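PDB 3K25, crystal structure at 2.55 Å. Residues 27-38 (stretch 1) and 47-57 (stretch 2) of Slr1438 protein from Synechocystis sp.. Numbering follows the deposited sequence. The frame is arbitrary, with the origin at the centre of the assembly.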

# COMPACT_ATOMS: atom_id res chain seq x y z
N LEU A 27 -5.36 -11.64 -5.59
CA LEU A 27 -4.39 -10.71 -6.12
C LEU A 27 -4.51 -10.63 -7.65
O LEU A 27 -4.51 -11.65 -8.32
CB LEU A 27 -2.98 -11.15 -5.69
CG LEU A 27 -1.70 -10.62 -6.33
CD1 LEU A 27 -1.77 -9.15 -6.61
CD2 LEU A 27 -0.56 -10.96 -5.40
N VAL A 28 -4.67 -9.42 -8.18
CA VAL A 28 -4.79 -9.24 -9.63
C VAL A 28 -3.63 -8.35 -10.13
O VAL A 28 -3.70 -7.12 -10.12
CB VAL A 28 -6.22 -8.66 -9.99
CG1 VAL A 28 -6.74 -7.83 -8.87
CG2 VAL A 28 -6.18 -7.85 -11.29
N PRO A 29 -2.53 -9.00 -10.55
CA PRO A 29 -1.26 -8.48 -11.08
C PRO A 29 -1.26 -7.44 -12.20
O PRO A 29 -0.40 -6.57 -12.22
CB PRO A 29 -0.51 -9.75 -11.47
CG PRO A 29 -1.61 -10.72 -11.77
CD PRO A 29 -2.56 -10.47 -10.66
N GLY A 30 -2.20 -7.55 -13.13
CA GLY A 30 -2.26 -6.59 -14.22
C GLY A 30 -2.71 -5.21 -13.79
O GLY A 30 -2.57 -4.24 -14.54
N ARG A 31 -3.26 -5.11 -12.57
CA ARG A 31 -3.73 -3.84 -12.03
C ARG A 31 -2.83 -3.33 -10.92
O ARG A 31 -3.31 -2.98 -9.84
CB ARG A 31 -5.13 -3.97 -11.45
CG ARG A 31 -6.20 -4.30 -12.44
CD ARG A 31 -6.38 -3.22 -13.46
NE ARG A 31 -7.80 -2.96 -13.65
CZ ARG A 31 -8.50 -2.15 -12.88
NH1 ARG A 31 -7.89 -1.51 -11.89
NH2 ARG A 31 -9.80 -1.99 -13.07
N GLY A 32 -1.53 -3.29 -11.17
CA GLY A 32 -0.61 -2.80 -10.16
C GLY A 32 -0.12 -3.81 -9.13
O GLY A 32 0.30 -3.41 -8.06
N GLY A 33 -0.14 -5.10 -9.46
CA GLY A 33 0.31 -6.12 -8.52
C GLY A 33 -0.46 -5.95 -7.22
O GLY A 33 0.07 -6.07 -6.12
N LEU A 34 -1.75 -5.68 -7.38
CA LEU A 34 -2.67 -5.40 -6.30
C LEU A 34 -3.39 -6.55 -5.60
O LEU A 34 -4.00 -7.41 -6.25
CB LEU A 34 -3.73 -4.41 -6.81
CG LEU A 34 -4.90 -4.04 -5.89
CD1 LEU A 34 -4.38 -3.20 -4.72
CD2 LEU A 34 -5.97 -3.27 -6.67
N VAL A 35 -3.31 -6.53 -4.27
CA VAL A 35 -4.02 -7.47 -3.40
C VAL A 35 -5.37 -6.75 -3.30
O VAL A 35 -5.43 -5.62 -2.82
CB VAL A 35 -3.41 -7.54 -1.97
CG1 VAL A 35 -4.37 -8.24 -1.02
CG2 VAL A 35 -2.10 -8.27 -2.00
N THR A 36 -6.45 -7.37 -3.74
CA THR A 36 -7.73 -6.69 -3.68
C THR A 36 -8.54 -7.08 -2.45
O THR A 36 -9.02 -6.22 -1.73
CB THR A 36 -8.56 -7.00 -4.91
OG1 THR A 36 -8.73 -8.42 -5.01
CG2 THR A 36 -7.87 -6.50 -6.15
N GLU A 37 -8.69 -8.38 -2.23
CA GLU A 37 -9.47 -8.87 -1.09
C GLU A 37 -8.72 -9.93 -0.31
O GLU A 37 -7.91 -10.67 -0.86
CB GLU A 37 -10.81 -9.44 -1.57
CG GLU A 37 -11.55 -8.53 -2.54
CD GLU A 37 -13.00 -8.95 -2.75
OE1 GLU A 37 -13.29 -10.17 -2.78
OE2 GLU A 37 -13.85 -8.06 -2.91
N TRP A 38 -9.01 -10.01 0.99
CA TRP A 38 -8.38 -10.98 1.87
C TRP A 38 -9.37 -11.40 2.96
O TRP A 38 -9.96 -10.55 3.62
CB TRP A 38 -7.13 -10.36 2.49
CG TRP A 38 -6.45 -11.17 3.57
CD1 TRP A 38 -6.53 -12.51 3.77
CD2 TRP A 38 -5.53 -10.67 4.56
NE1 TRP A 38 -5.72 -12.89 4.82
CE2 TRP A 38 -5.09 -11.78 5.32
CE3 TRP A 38 -5.04 -9.39 4.87
CZ2 TRP A 38 -4.18 -11.65 6.38
CZ3 TRP A 38 -4.12 -9.26 5.92
CH2 TRP A 38 -3.71 -10.40 6.67
N TYR A 47 -10.99 -3.98 2.83
CA TYR A 47 -12.17 -3.34 2.25
C TYR A 47 -11.91 -3.24 0.76
O TYR A 47 -10.77 -3.02 0.35
CB TYR A 47 -12.37 -1.94 2.82
CG TYR A 47 -13.23 -1.02 1.95
CD1 TYR A 47 -12.70 -0.38 0.82
CD2 TYR A 47 -14.56 -0.78 2.28
CE1 TYR A 47 -13.48 0.49 0.05
CE2 TYR A 47 -15.35 0.08 1.52
CZ TYR A 47 -14.81 0.71 0.42
OH TYR A 47 -15.60 1.58 -0.31
N PHE A 48 -12.95 -3.38 -0.06
CA PHE A 48 -12.75 -3.30 -1.50
C PHE A 48 -13.99 -2.87 -2.26
O PHE A 48 -15.02 -3.53 -2.20
CB PHE A 48 -12.27 -4.65 -2.03
CG PHE A 48 -11.65 -4.57 -3.40
CD1 PHE A 48 -10.49 -3.82 -3.61
CD2 PHE A 48 -12.22 -5.24 -4.48
CE1 PHE A 48 -9.90 -3.75 -4.88
CE2 PHE A 48 -11.64 -5.17 -5.75
CZ PHE A 48 -10.48 -4.42 -5.94
N ASP A 49 -13.88 -1.77 -2.99
CA ASP A 49 -14.99 -1.26 -3.77
C ASP A 49 -15.03 -1.95 -5.14
O ASP A 49 -14.41 -1.48 -6.10
CB ASP A 49 -14.84 0.25 -3.95
CG ASP A 49 -16.07 0.88 -4.57
OD1 ASP A 49 -16.71 0.20 -5.41
OD2 ASP A 49 -16.37 2.05 -4.24
N ARG A 50 -15.78 -3.05 -5.22
CA ARG A 50 -15.91 -3.84 -6.44
C ARG A 50 -16.49 -3.11 -7.64
O ARG A 50 -15.95 -3.19 -8.75
CB ARG A 50 -16.75 -5.09 -6.17
CG ARG A 50 -16.12 -6.06 -5.19
CD ARG A 50 -17.00 -7.27 -4.95
NE ARG A 50 -16.38 -8.19 -4.02
CZ ARG A 50 -17.00 -9.24 -3.48
NH1 ARG A 50 -18.26 -9.50 -3.80
NH2 ARG A 50 -16.35 -10.04 -2.63
N GLU A 51 -17.59 -2.39 -7.43
CA GLU A 51 -18.21 -1.66 -8.52
C GLU A 51 -17.24 -0.68 -9.15
O GLU A 51 -17.06 -0.65 -10.36
CB GLU A 51 -19.43 -0.92 -8.01
CG GLU A 51 -20.60 -1.83 -7.76
CD GLU A 51 -21.51 -1.30 -6.68
OE1 GLU A 51 -21.14 -1.44 -5.50
OE2 GLU A 51 -22.57 -0.73 -7.03
N ARG A 52 -16.60 0.11 -8.30
CA ARG A 52 -15.64 1.09 -8.79
C ARG A 52 -14.52 0.41 -9.57
O ARG A 52 -14.11 0.90 -10.63
CB ARG A 52 -15.05 1.85 -7.60
CG ARG A 52 -14.16 3.01 -7.98
CD ARG A 52 -13.47 3.52 -6.74
NE ARG A 52 -12.56 4.63 -7.04
CZ ARG A 52 -12.95 5.88 -7.26
NH1 ARG A 52 -14.24 6.19 -7.22
NH2 ARG A 52 -12.05 6.82 -7.52
N PHE A 53 -14.04 -0.73 -9.07
CA PHE A 53 -12.95 -1.48 -9.70
C PHE A 53 -13.30 -1.91 -11.12
O PHE A 53 -12.45 -2.42 -11.86
CB PHE A 53 -12.62 -2.72 -8.86
CG PHE A 53 -11.31 -3.37 -9.22
CD1 PHE A 53 -11.27 -4.70 -9.61
CD2 PHE A 53 -10.11 -2.66 -9.12
CE1 PHE A 53 -10.05 -5.34 -9.88
CE2 PHE A 53 -8.88 -3.27 -9.39
CZ PHE A 53 -8.85 -4.62 -9.77
N GLN A 54 -14.56 -1.70 -11.50
CA GLN A 54 -15.02 -2.09 -12.82
C GLN A 54 -14.64 -1.08 -13.90
O GLN A 54 -14.34 -1.47 -15.02
CB GLN A 54 -16.53 -2.33 -12.77
CG GLN A 54 -16.90 -3.30 -11.65
CD GLN A 54 -17.52 -4.58 -12.15
OE1 GLN A 54 -18.73 -4.64 -12.41
NE2 GLN A 54 -16.71 -5.63 -12.28
N ASP A 55 -14.63 0.22 -13.58
CA ASP A 55 -14.22 1.20 -14.58
C ASP A 55 -12.69 1.24 -14.47
O ASP A 55 -12.14 1.86 -13.57
CB ASP A 55 -14.78 2.59 -14.28
CG ASP A 55 -14.37 3.63 -15.32
OD1 ASP A 55 -13.21 3.57 -15.78
OD2 ASP A 55 -15.21 4.50 -15.66
N PRO A 56 -11.99 0.58 -15.41
CA PRO A 56 -10.53 0.54 -15.37
C PRO A 56 -9.84 1.89 -15.25
O PRO A 56 -8.64 1.93 -15.00
CB PRO A 56 -10.19 -0.19 -16.67
CG PRO A 56 -11.26 0.27 -17.58
CD PRO A 56 -12.49 0.15 -16.72
N SER A 57 -10.58 2.99 -15.42
CA SER A 57 -9.96 4.32 -15.34
C SER A 57 -9.94 4.91 -13.93
O SER A 57 -9.11 5.76 -13.63
CB SER A 57 -10.67 5.30 -16.27
OG SER A 57 -11.91 5.72 -15.73

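The contact buries 464 Å², both sides summed, and Phe53 and Phe48 give most of the second stretch's share of it, set against the strand-turn-strand segment of the first. The register places Thr36 CA nearest Phe48 CA, at 6.4 Å, and Arg31 CA nearest Pro56 CA, at 8.8 Å. No backbone-to-backbone hydrogen bond joins the stretches, so the fit has to be read from the side chains.

The main bump is Phe53. Its CA-to-CB bond points sideways, but with chi1 at -166° (t) the ring end comes nearer and enters a hollow lined by Val28, Arg31, Leu34 and Thr36. The apolar lining is measured by Val28 CG1 to Phe53 CZ at 3.9 Å, Leu34 CD2 to Phe53 CE2 at 4.0 Å and Thr36 CG2 to Phe53 CZ at 4.2 Å, all oblique approaches to the ring. Arg31 closes the hollow over one face. Its CZ lies 4.2 Å from the centroid formed by CG, CD1, CD2, CE1, CE2 and CZ of Phe53, 29° off the ring normal, which makes this an off-centre cation-pi contact; the displacement is toward CE2, where Arg31 NH1 comes within 3.2 Å of Phe53 CE2. The same guanidinium reaches the backbone, with Arg31 NH2 2.9 Å from Phe53 O, and NH2 of Arg31 lies 3.5 Å from CA of Pro56. One side chain thus spans ring, carbonyl and proline.

Phe48 supplies the second bump, its CA-to-CB bond directed toward the first stretch. Thr36 fits over one face of the ring: Thr36 CB stands 3.5 Å from the centroid of CG, CD1, CD2, CE1, CE2 and CZ of Phe48, 19° off the normal, a CH-pi geometry, and Thr36 CG2 approaches Phe48 CZ to 3.3 Å. Leu34 makes a looser contact, with its CD2 4.3 Å from Phe48 CE1. Because Leu34 and Thr36 touch both rings, they form a shared floor for the two bumps.

Charge takes over beside this apolar patch. Glu37 and Arg50 both leave CA sideways, yet their ends come nearer and meet in a salt bridge. Arg50 NE donates to Glu37 OE2 at 2.8 Å and 164°, while Arg50 NH2 donates to Glu37 OE1 at 3.1 Å and 149°; these paired bonds engage both carboxylate oxygens along the guanidinium edge. A third, weak bond runs from Arg50 NH2 to Glu37 OE2 at 3.2 Å and 134°. Glu37 OE2 also lies 3.6 Å from Phe48 CD2, oblique to the ring, which places the salt bridge next to the second bump.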